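Local structure of rhizavidin (3EW1) at residues S17-Q22 / Q118-V124. The protein binds biotin with high affinity as a dimeric member of the avidin family. Residues are numbered along the deposited sequence; the frame is centred on the assembly and turned at random.
Sequences SSWQNQ and QDTFQYV
The eight-stranded antiparallel avidin barrel closes here: its first strand, through residues 17-22, pairs with its last, through 118-124. The axes of these short extended segments approach to 4.2 Å, their N-to-C directions 139° apart. Q20 and Q122 form the central hydrogen-bonded pair (Q20 N to Q122 O 2.9 Å, Q122 N to Q20 O 2.8 Å); W19 faces Y123 in a non-hydrogen-bonded pair, CA atoms 4.6 Å apart. V124 N reaches S18 O at 2.8 Å, and a water bridges S18 N and V124 O.

Aromatic rings fill the face shared by W19, N21, F121 and Y123. W19 (m, chi2 83°) presents its indole face to Y123, whose CB lies over the six-membered ring; S17 (p) OG accepts from W19 NE1 at 2.9 Å. Y123 (t) turns its phenol edge to that face, centroids 5.6 Å apart, planes at 78°. F121 (m) offers a ring face to N21 CB, 3.8 Å from its centroid. Opposite, V124 (t) CG2 packs 3.9 Å from Q20 (t) CB.

N21 and D119 belong to the biotin site. N21 (p) ND2 bonds D119 OD2 weakly (3.0 Å); its OD1 accepts from S23 N and S25 N. A carboxylate suits D119 (m): OD2 also accepts from W85 NE1. Next along, Q22 (p, chi2 m) both accepts and donates: T120 N to Q22 OE1 2.8 Å, Q22 NE2 to D119 OD1 2.9 Å.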
ATOM      1  N   SER B  17      12.214   6.604 -10.039  1.00 20.11           N
ATOM      2  CA  SER B  17      11.629   7.897 -10.432  1.00 20.11           C
ATOM      3  C   SER B  17      11.166   8.721  -9.261  1.00 20.87           C
ATOM      4  O   SER B  17      10.727   8.189  -8.245  1.00 20.08           O
ATOM      5  CB  SER B  17      10.476   7.674 -11.423  1.00 20.15           C
ATOM      6  OG  SER B  17       9.503   6.767 -10.938  1.00 20.87           O
ATOM      7  N   SER B  18      11.221  10.031  -9.444  1.00 20.40           N
ATOM      8  CA  SER B  18      10.801  11.010  -8.446  1.00 20.18           C
ATOM      9  C   SER B  18       9.531  11.724  -8.893  1.00 20.75           C
ATOM     10  O   SER B  18       9.275  11.882 -10.118  1.00 21.22           O
ATOM     11  CB  SER B  18      11.905  12.038  -8.236  1.00 20.59           C
ATOM     12  OG  SER B  18      13.076  11.363  -7.783  1.00 21.38           O
ATOM     13  N   TRP B  19       8.768  12.185  -7.909  1.00 20.96           N
ATOM     14  CA  TRP B  19       7.412  12.682  -8.084  1.00 21.11           C
ATOM     15  C   TRP B  19       7.150  13.764  -7.055  1.00 20.81           C
ATOM     16  O   TRP B  19       7.709  13.719  -5.925  1.00 20.76           O
ATOM     17  CB  TRP B  19       6.404  11.534  -7.911  1.00 21.27           C
ATOM     18  CG  TRP B  19       6.710  10.391  -8.814  1.00 20.43           C
ATOM     19  CD1 TRP B  19       7.607   9.399  -8.588  1.00 20.42           C
ATOM     20  CD2 TRP B  19       6.160  10.133 -10.125  1.00 20.34           C
ATOM     21  NE1 TRP B  19       7.642   8.530  -9.646  1.00 19.77           N
ATOM     22  CE2 TRP B  19       6.779   8.973 -10.613  1.00 20.45           C
ATOM     23  CE3 TRP B  19       5.188  10.763 -10.915  1.00 20.74           C
ATOM     24  CZ2 TRP B  19       6.481   8.422 -11.844  1.00 20.16           C
ATOM     25  CZ3 TRP B  19       4.891  10.219 -12.154  1.00 19.24           C
ATOM     26  CH2 TRP B  19       5.536   9.060 -12.617  1.00 20.40           C
ATOM     27  N   GLN B  20       6.346  14.752  -7.450  1.00 20.50           N
ATOM     28  CA  GLN B  20       5.912  15.841  -6.570  1.00 20.41           C
ATOM     29  C   GLN B  20       4.402  15.998  -6.654  1.00 20.76           C
ATOM     30  O   GLN B  20       3.857  16.098  -7.766  1.00 20.01           O
ATOM     31  CB  GLN B  20       6.579  17.154  -6.982  1.00 21.28           C
ATOM     32  CG  GLN B  20       6.261  18.281  -6.035  1.00 24.09           C
ATOM     33  CD  GLN B  20       6.640  19.621  -6.606  1.00 28.71           C
ATOM     34  OE1 GLN B  20       7.331  20.396  -5.960  1.00 30.88           O
ATOM     35  NE2 GLN B  20       6.189  19.901  -7.835  1.00 29.52           N
ATOM     36  N   ASN B  21       3.691  16.016  -5.525  1.00 20.71           N
ATOM     37  CA  ASN B  21       2.243  16.295  -5.591  1.00 21.58           C
ATOM     38  C   ASN B  21       1.925  17.791  -5.480  1.00 22.36           C
ATOM     39  O   ASN B  21       2.831  18.618  -5.337  1.00 20.80           O
ATOM     40  CB  ASN B  21       1.395  15.433  -4.628  1.00 22.09           C
ATOM     41  CG  ASN B  21       1.520  15.846  -3.170  1.00 21.05           C
ATOM     42  OD1 ASN B  21       1.982  16.925  -2.843  1.00 18.83           O
ATOM     43  ND2 ASN B  21       1.123  14.944  -2.267  1.00 20.20           N
ATOM     44  N   GLN B  22       0.639  18.117  -5.571  1.00 23.40           N
ATOM     45  CA  GLN B  22       0.169  19.500  -5.553  1.00 25.69           C
ATOM     46  C   GLN B  22       0.414  20.263  -4.245  1.00 26.62           C
ATOM     47  O   GLN B  22       0.277  21.509  -4.201  1.00 26.65           O
ATOM     48  CB  GLN B  22      -1.315  19.525  -5.943  1.00 25.43           C
ATOM     49  CG  GLN B  22      -2.305  19.079  -4.843  1.00 28.57           C
ATOM     50  CD  GLN B  22      -2.216  17.569  -4.486  1.00 29.79           C
ATOM     51  OE1 GLN B  22      -2.033  16.721  -5.357  1.00 27.92           O
ATOM     52  NE2 GLN B  22      -2.363  17.255  -3.210  1.00 31.92           N
ATOM     53  N   GLN B 118      -7.486  13.505  -2.186  1.00 25.25           N
ATOM     54  CA  GLN B 118      -6.921  13.196  -3.478  1.00 25.33           C
ATOM     55  C   GLN B 118      -5.584  13.879  -3.634  1.00 24.62           C
ATOM     56  O   GLN B 118      -5.421  15.038  -3.226  1.00 25.49           O
ATOM     57  CB  GLN B 118      -7.830  13.705  -4.589  1.00 27.08           C
ATOM     58  CG  GLN B 118      -9.115  12.940  -4.785  1.00 32.38           C
ATOM     59  CD  GLN B 118     -10.272  13.901  -4.963  1.00 39.78           C
ATOM     60  OE1 GLN B 118     -10.713  14.183  -6.084  1.00 43.34           O
ATOM     61  NE2 GLN B 118     -10.742  14.455  -3.846  1.00 42.17           N
ATOM     62  N   ASP B 119      -4.639  13.183  -4.266  1.00 23.03           N
ATOM     63  CA  ASP B 119      -3.332  13.755  -4.598  1.00 21.85           C
ATOM     64  C   ASP B 119      -3.040  13.385  -6.038  1.00 22.05           C
ATOM     65  O   ASP B 119      -3.331  12.269  -6.451  1.00 20.67           O
ATOM     66  CB  ASP B 119      -2.204  13.117  -3.786  1.00 21.57           C
ATOM     67  CG  ASP B 119      -2.055  13.678  -2.411  1.00 22.71           C
ATOM     68  OD1 ASP B 119      -2.733  14.646  -2.027  1.00 24.86           O
ATOM     69  OD2 ASP B 119      -1.226  13.109  -1.671  1.00 21.36           O
ATOM     70  N   THR B 120      -2.425  14.310  -6.775  1.00 20.97           N
ATOM     71  CA  THR B 120      -1.884  14.021  -8.096  1.00 22.14           C
ATOM     72  C   THR B 120      -0.406  14.362  -8.095  1.00 21.40           C
ATOM     73  O   THR B 120      -0.035  15.505  -7.797  1.00 22.42           O
ATOM     74  CB  THR B 120      -2.623  14.840  -9.196  1.00 22.56           C
ATOM     75  OG1 THR B 120      -3.980  14.410  -9.230  1.00 24.83           O
ATOM     76  CG2 THR B 120      -1.982  14.637 -10.609  1.00 23.31           C
ATOM     77  N   PHE B 121       0.415  13.377  -8.470  1.00 18.94           N
ATOM     78  CA  PHE B 121       1.864  13.473  -8.469  1.00 19.25           C
ATOM     79  C   PHE B 121       2.375  13.710  -9.883  1.00 20.25           C
ATOM     80  O   PHE B 121       2.023  12.942 -10.757  1.00 21.67           O
ATOM     81  CB  PHE B 121       2.456  12.142  -7.936  1.00 20.29           C
ATOM     82  CG  PHE B 121       2.181  11.894  -6.482  1.00 19.58           C
ATOM     83  CD1 PHE B 121       0.989  11.271  -6.059  1.00 15.94           C
ATOM     84  CD2 PHE B 121       3.060  12.336  -5.529  1.00 17.10           C
ATOM     85  CE1 PHE B 121       0.725  11.031  -4.681  1.00 17.60           C
ATOM     86  CE2 PHE B 121       2.792  12.083  -4.138  1.00 16.17           C
ATOM     87  CZ  PHE B 121       1.612  11.476  -3.763  1.00 18.13           C
ATOM     88  N   GLN B 122       3.251  14.708 -10.062  1.00 20.48           N
ATOM     89  CA  GLN B 122       3.917  14.931 -11.347  1.00 20.98           C
ATOM     90  C   GLN B 122       5.315  14.335 -11.338  1.00 20.14           C
ATOM     91  O   GLN B 122       6.043  14.448 -10.327  1.00 19.19           O
ATOM     92  CB  GLN B 122       4.065  16.440 -11.614  1.00 21.19           C
ATOM     93  CG  GLN B 122       2.766  17.169 -11.596  1.00 25.18           C
ATOM     94  CD  GLN B 122       1.774  16.687 -12.635  1.00 28.51           C
ATOM     95  OE1 GLN B 122       2.131  16.395 -13.778  1.00 32.00           O
ATOM     96  NE2 GLN B 122       0.515  16.608 -12.243  1.00 31.89           N
ATOM     97  N   TYR B 123       5.712  13.725 -12.453  1.00 20.98           N
ATOM     98  CA  TYR B 123       7.045  13.201 -12.608  1.00 20.70           C
ATOM     99  C   TYR B 123       8.041  14.349 -12.530  1.00 21.75           C
ATOM    100  O   TYR B 123       7.803  15.427 -13.114  1.00 21.86           O
ATOM    101  CB  TYR B 123       7.171  12.445 -13.944  1.00 21.67           C
ATOM    102  CG  TYR B 123       8.572  12.046 -14.266  1.00 22.60           C
ATOM    103  CD1 TYR B 123       9.360  12.825 -15.123  1.00 22.02           C
ATOM    104  CD2 TYR B 123       9.144  10.913 -13.681  1.00 21.11           C
ATOM    105  CE1 TYR B 123      10.655  12.473 -15.416  1.00 22.58           C
ATOM    106  CE2 TYR B 123      10.454  10.545 -13.954  1.00 20.62           C
ATOM    107  CZ  TYR B 123      11.218  11.337 -14.817  1.00 20.29           C
ATOM    108  OH  TYR B 123      12.540  10.963 -15.109  1.00 22.20           O
ATOM    109  N   VAL B 124       9.150  14.111 -11.825  1.00 21.41           N
ATOM    110  CA  VAL B 124      10.243  15.069 -11.665  1.00 22.74           C
ATOM    111  C   VAL B 124      11.520  14.505 -12.300  1.00 23.53           C
ATOM    112  O   VAL B 124      12.032  13.491 -11.855  1.00 23.31           O
ATOM    113  CB  VAL B 124      10.456  15.350 -10.144  1.00 23.52           C
ATOM    114  CG1 VAL B 124      11.713  16.168  -9.890  1.00 25.89           C
ATOM    115  CG2 VAL B 124       9.229  16.015  -9.563  1.00 23.87           C
TER
HETATM  116  O   HOH W   1      13.044  11.032 -11.570  1.00 19.25           O